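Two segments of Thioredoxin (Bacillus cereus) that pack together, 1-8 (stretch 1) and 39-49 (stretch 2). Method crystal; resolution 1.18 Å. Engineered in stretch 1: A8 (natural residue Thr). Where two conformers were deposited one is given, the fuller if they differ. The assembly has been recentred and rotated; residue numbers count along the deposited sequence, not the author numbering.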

# COMPACT_ATOMS: atom_id res chain seq x y z
N MET B 1 7.63 -24.43 -3.56
CA MET B 1 7.38 -22.93 -3.33
C MET B 1 7.79 -22.15 -4.58
O MET B 1 8.85 -22.42 -5.16
N LYS B 2 7.00 -21.17 -4.94
CA LYS B 2 7.40 -20.23 -5.96
C LYS B 2 8.27 -19.21 -5.28
O LYS B 2 8.23 -18.96 -4.02
N LYS B 3 9.07 -18.49 -6.06
CA LYS B 3 10.04 -17.56 -5.47
C LYS B 3 9.37 -16.46 -4.65
O LYS B 3 9.89 -16.05 -3.61
N ILE B 4 8.27 -15.93 -5.16
CA ILE B 4 7.47 -14.94 -4.48
C ILE B 4 6.07 -15.36 -4.45
O ILE B 4 5.43 -15.47 -5.56
N GLU B 5 5.49 -15.66 -3.29
CA GLU B 5 4.12 -16.10 -3.13
C GLU B 5 3.35 -15.10 -2.33
O GLU B 5 3.82 -14.69 -1.26
N VAL B 6 2.17 -14.73 -2.76
CA VAL B 6 1.26 -13.84 -2.04
C VAL B 6 0.02 -14.59 -1.66
O VAL B 6 -0.68 -15.09 -2.54
N TYR B 7 -0.28 -14.66 -0.37
CA TYR B 7 -1.50 -15.27 0.14
C TYR B 7 -2.49 -14.17 0.50
O TYR B 7 -2.16 -13.27 1.31
N ALA B 8 -3.68 -14.25 -0.10
CA ALA B 8 -4.67 -13.21 0.03
C ALA B 8 -6.06 -13.85 0.18
O ALA B 8 -6.19 -15.07 0.13
N ALA B 39 -5.72 -25.85 -0.39
CA ALA B 39 -4.32 -26.21 -0.27
C ALA B 39 -3.46 -25.03 0.12
O ALA B 39 -2.57 -25.08 0.97
N ALA B 40 -3.74 -23.86 -0.51
CA ALA B 40 -3.07 -22.62 -0.19
C ALA B 40 -3.33 -22.21 1.29
O ALA B 40 -2.39 -21.81 1.99
N ARG B 41 -4.57 -22.37 1.73
CA ARG B 41 -4.90 -22.08 3.12
C ARG B 41 -4.07 -22.92 4.06
O ARG B 41 -3.57 -22.46 5.10
N ASN B 42 -3.93 -24.22 3.72
CA ASN B 42 -3.15 -25.10 4.58
C ASN B 42 -1.68 -24.74 4.55
O ASN B 42 -1.05 -24.83 5.61
N ARG B 43 -1.13 -24.32 3.41
CA ARG B 43 0.23 -23.86 3.45
C ARG B 43 0.43 -22.61 4.35
O ARG B 43 1.37 -22.56 5.12
N LEU B 44 -0.46 -21.63 4.21
CA LEU B 44 -0.44 -20.43 5.04
C LEU B 44 -0.36 -20.80 6.54
O LEU B 44 0.49 -20.32 7.27
N LEU B 45 -1.30 -21.64 6.95
CA LEU B 45 -1.53 -21.93 8.39
C LEU B 45 -0.50 -22.88 8.91
O LEU B 45 0.01 -22.67 10.00
N TYR B 46 -0.19 -23.92 8.17
CA TYR B 46 0.61 -25.05 8.74
C TYR B 46 2.04 -24.98 8.24
O TYR B 46 2.87 -25.50 8.92
N ASP B 47 2.35 -24.61 7.01
CA ASP B 47 3.72 -24.51 6.55
C ASP B 47 4.38 -23.24 6.94
O ASP B 47 5.54 -23.19 7.35
N TYR B 48 3.63 -22.13 6.82
CA TYR B 48 4.16 -20.83 7.04
C TYR B 48 3.79 -20.22 8.40
O TYR B 48 4.30 -19.15 8.77
N ASP B 49 3.01 -20.91 9.18
CA ASP B 49 2.80 -20.45 10.58
C ASP B 49 2.18 -19.05 10.66
O ASP B 49 2.52 -18.31 11.58

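What holds the strand and helix together most firmly? The phenol of Y7 does. R43 NE donates to Y7 OH at 2.9 Å with a nearly straight geometry, and R43 NH2 adds a weak bond to Y7 OH at 3.4 Å, so the guanidinium meets the hydroxyl with its edge. R43 points toward the strand with chi1 m, chi2 t and chi3 m.

Where does E5 fit? Its CA-to-CB bond also points toward the second stretch, in the m, t rotamer, and E5 OE1 accepts from Y7 OH at 2.6 Å. Y48 OH lies 2.9 Å from E5 OE1, a weak hydrogen bond whose proton is not settled. The other oxygen is anchored within the strand's own stretch, K2 N to E5 OE2 at 2.9 Å.

What packs around these polar groups? Y7 and Y48 both point toward the other stretch, and Y7, chi1 m, buries the most surface. Its CE2 lies 4.0 Å from A40 CB, its CB 4.0 Å from CD1 of L44 (chi1 t, chi2 p), and its CE1 3.7 Å from Y48 CE2. The two tyrosine rings meet obliquely, with planes at 59°.

What does M1 add? M1, in the m, t, m rotamer, sets its SD 3.7 Å from Y48 CE1, at the edge of the ring of Y48, whose chi1 is also m.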

# COMPACT_ATOMS: atom_id res chain seq x y z
CB MET B 1 8.12 -22.25 -2.06
CG MET B 1 7.93 -22.90 -0.68
SD MET B 1 8.66 -21.88 0.64
CE MET B 1 10.39 -22.21 0.26
CB LYS B 2 6.19 -19.53 -6.63
CG LYS B 2 5.03 -20.44 -6.90
CD LYS B 2 5.47 -21.60 -7.67
CE LYS B 2 4.19 -22.29 -8.17
NZ LYS B 2 4.36 -22.62 -9.61
CB LYS B 3 10.91 -16.97 -6.58
CG LYS B 3 12.02 -16.10 -6.17
CD LYS B 3 13.00 -16.90 -5.39
CE LYS B 3 14.51 -16.46 -5.55
NZ LYS B 3 15.68 -16.97 -6.41
CB ILE B 4 7.58 -13.51 -5.02
CG1 ILE B 4 9.01 -13.09 -5.34
CG2 ILE B 4 6.85 -12.52 -4.19
CD1 ILE B 4 9.13 -12.31 -6.57
CB GLU B 5 3.99 -17.46 -2.45
CG GLU B 5 4.68 -18.58 -3.20
CD GLU B 5 4.55 -19.94 -2.43
OE1 GLU B 5 4.24 -19.97 -1.23
OE2 GLU B 5 4.98 -20.96 -2.93
CB VAL B 6 0.93 -12.61 -2.89
CG1 VAL B 6 -0.06 -11.73 -2.16
CG2 VAL B 6 2.18 -11.87 -3.26
CB TYR B 7 -1.20 -16.15 1.36
CG TYR B 7 -0.35 -17.36 0.97
CD1 TYR B 7 1.00 -17.27 0.81
CD2 TYR B 7 -0.98 -18.55 0.62
CE1 TYR B 7 1.75 -18.31 0.27
CE2 TYR B 7 -0.25 -19.61 0.09
CZ TYR B 7 1.08 -19.49 -0.11
OH TYR B 7 1.78 -20.55 -0.67
CB ALA B 8 -4.67 -12.30 -1.21
CB ALA B 39 -3.77 -26.80 -1.59
CB ALA B 40 -3.53 -21.51 -1.12
CB ARG B 41 -6.39 -22.27 3.32
CG ARG B 41 -6.82 -22.00 4.73
CD ARG B 41 -8.26 -22.36 4.87
NE ARG B 41 -8.93 -21.73 5.97
CZ ARG B 41 -9.48 -20.52 5.99
NH1 ARG B 41 -9.46 -19.69 4.92
NH2 ARG B 41 -10.05 -20.12 7.11
CB ASN B 42 -3.40 -26.54 4.10
CG ASN B 42 -4.74 -27.06 4.58
OD1 ASN B 42 -5.31 -26.51 5.50
ND2 ASN B 42 -5.23 -28.12 3.94
CB ARG B 43 0.79 -23.51 2.05
CG ARG B 43 0.84 -24.74 1.15
CD ARG B 43 1.68 -24.47 -0.09
NE ARG B 43 1.12 -23.37 -0.95
CZ ARG B 43 0.12 -23.51 -1.81
NH1 ARG B 43 -0.49 -24.67 -2.07
NH2 ARG B 43 -0.26 -22.46 -2.52
CB LEU B 44 -1.68 -19.58 4.74
CG LEU B 44 -1.81 -18.32 5.61
CD1 LEU B 44 -0.77 -17.29 5.18
CD2 LEU B 44 -3.19 -17.80 5.54
CB LEU B 45 -2.92 -22.55 8.56
CG LEU B 45 -4.08 -21.62 8.42
CD1 LEU B 45 -5.39 -22.41 8.34
CD2 LEU B 45 -4.14 -20.56 9.47
CB TYR B 46 -0.11 -26.41 8.40
CG TYR B 46 -1.56 -26.49 8.94
CD1 TYR B 46 -1.86 -26.69 10.29
CD2 TYR B 46 -2.64 -26.37 8.09
CE1 TYR B 46 -3.21 -26.70 10.76
CE2 TYR B 46 -3.96 -26.30 8.54
CZ TYR B 46 -4.23 -26.42 9.89
OH TYR B 46 -5.57 -26.36 10.36
CB ASP B 47 3.86 -24.58 5.00
CG ASP B 47 3.43 -25.86 4.41
OD1 ASP B 47 3.11 -26.79 5.16
OD2 ASP B 47 3.49 -25.90 3.16
CB TYR B 48 3.81 -19.84 5.92
CG TYR B 48 4.27 -20.34 4.56
CD1 TYR B 48 5.56 -20.77 4.36
CD2 TYR B 48 3.37 -20.32 3.45
CE1 TYR B 48 5.99 -21.24 3.10
CE2 TYR B 48 3.75 -20.77 2.17
CZ TYR B 48 5.05 -21.23 2.02
OH TYR B 48 5.44 -21.62 0.79
CB ASP B 49 4.14 -20.49 11.35
CG ASP B 49 4.57 -21.89 11.62
OD1 ASP B 49 3.74 -22.81 11.40
OD2 ASP B 49 5.72 -22.10 12.05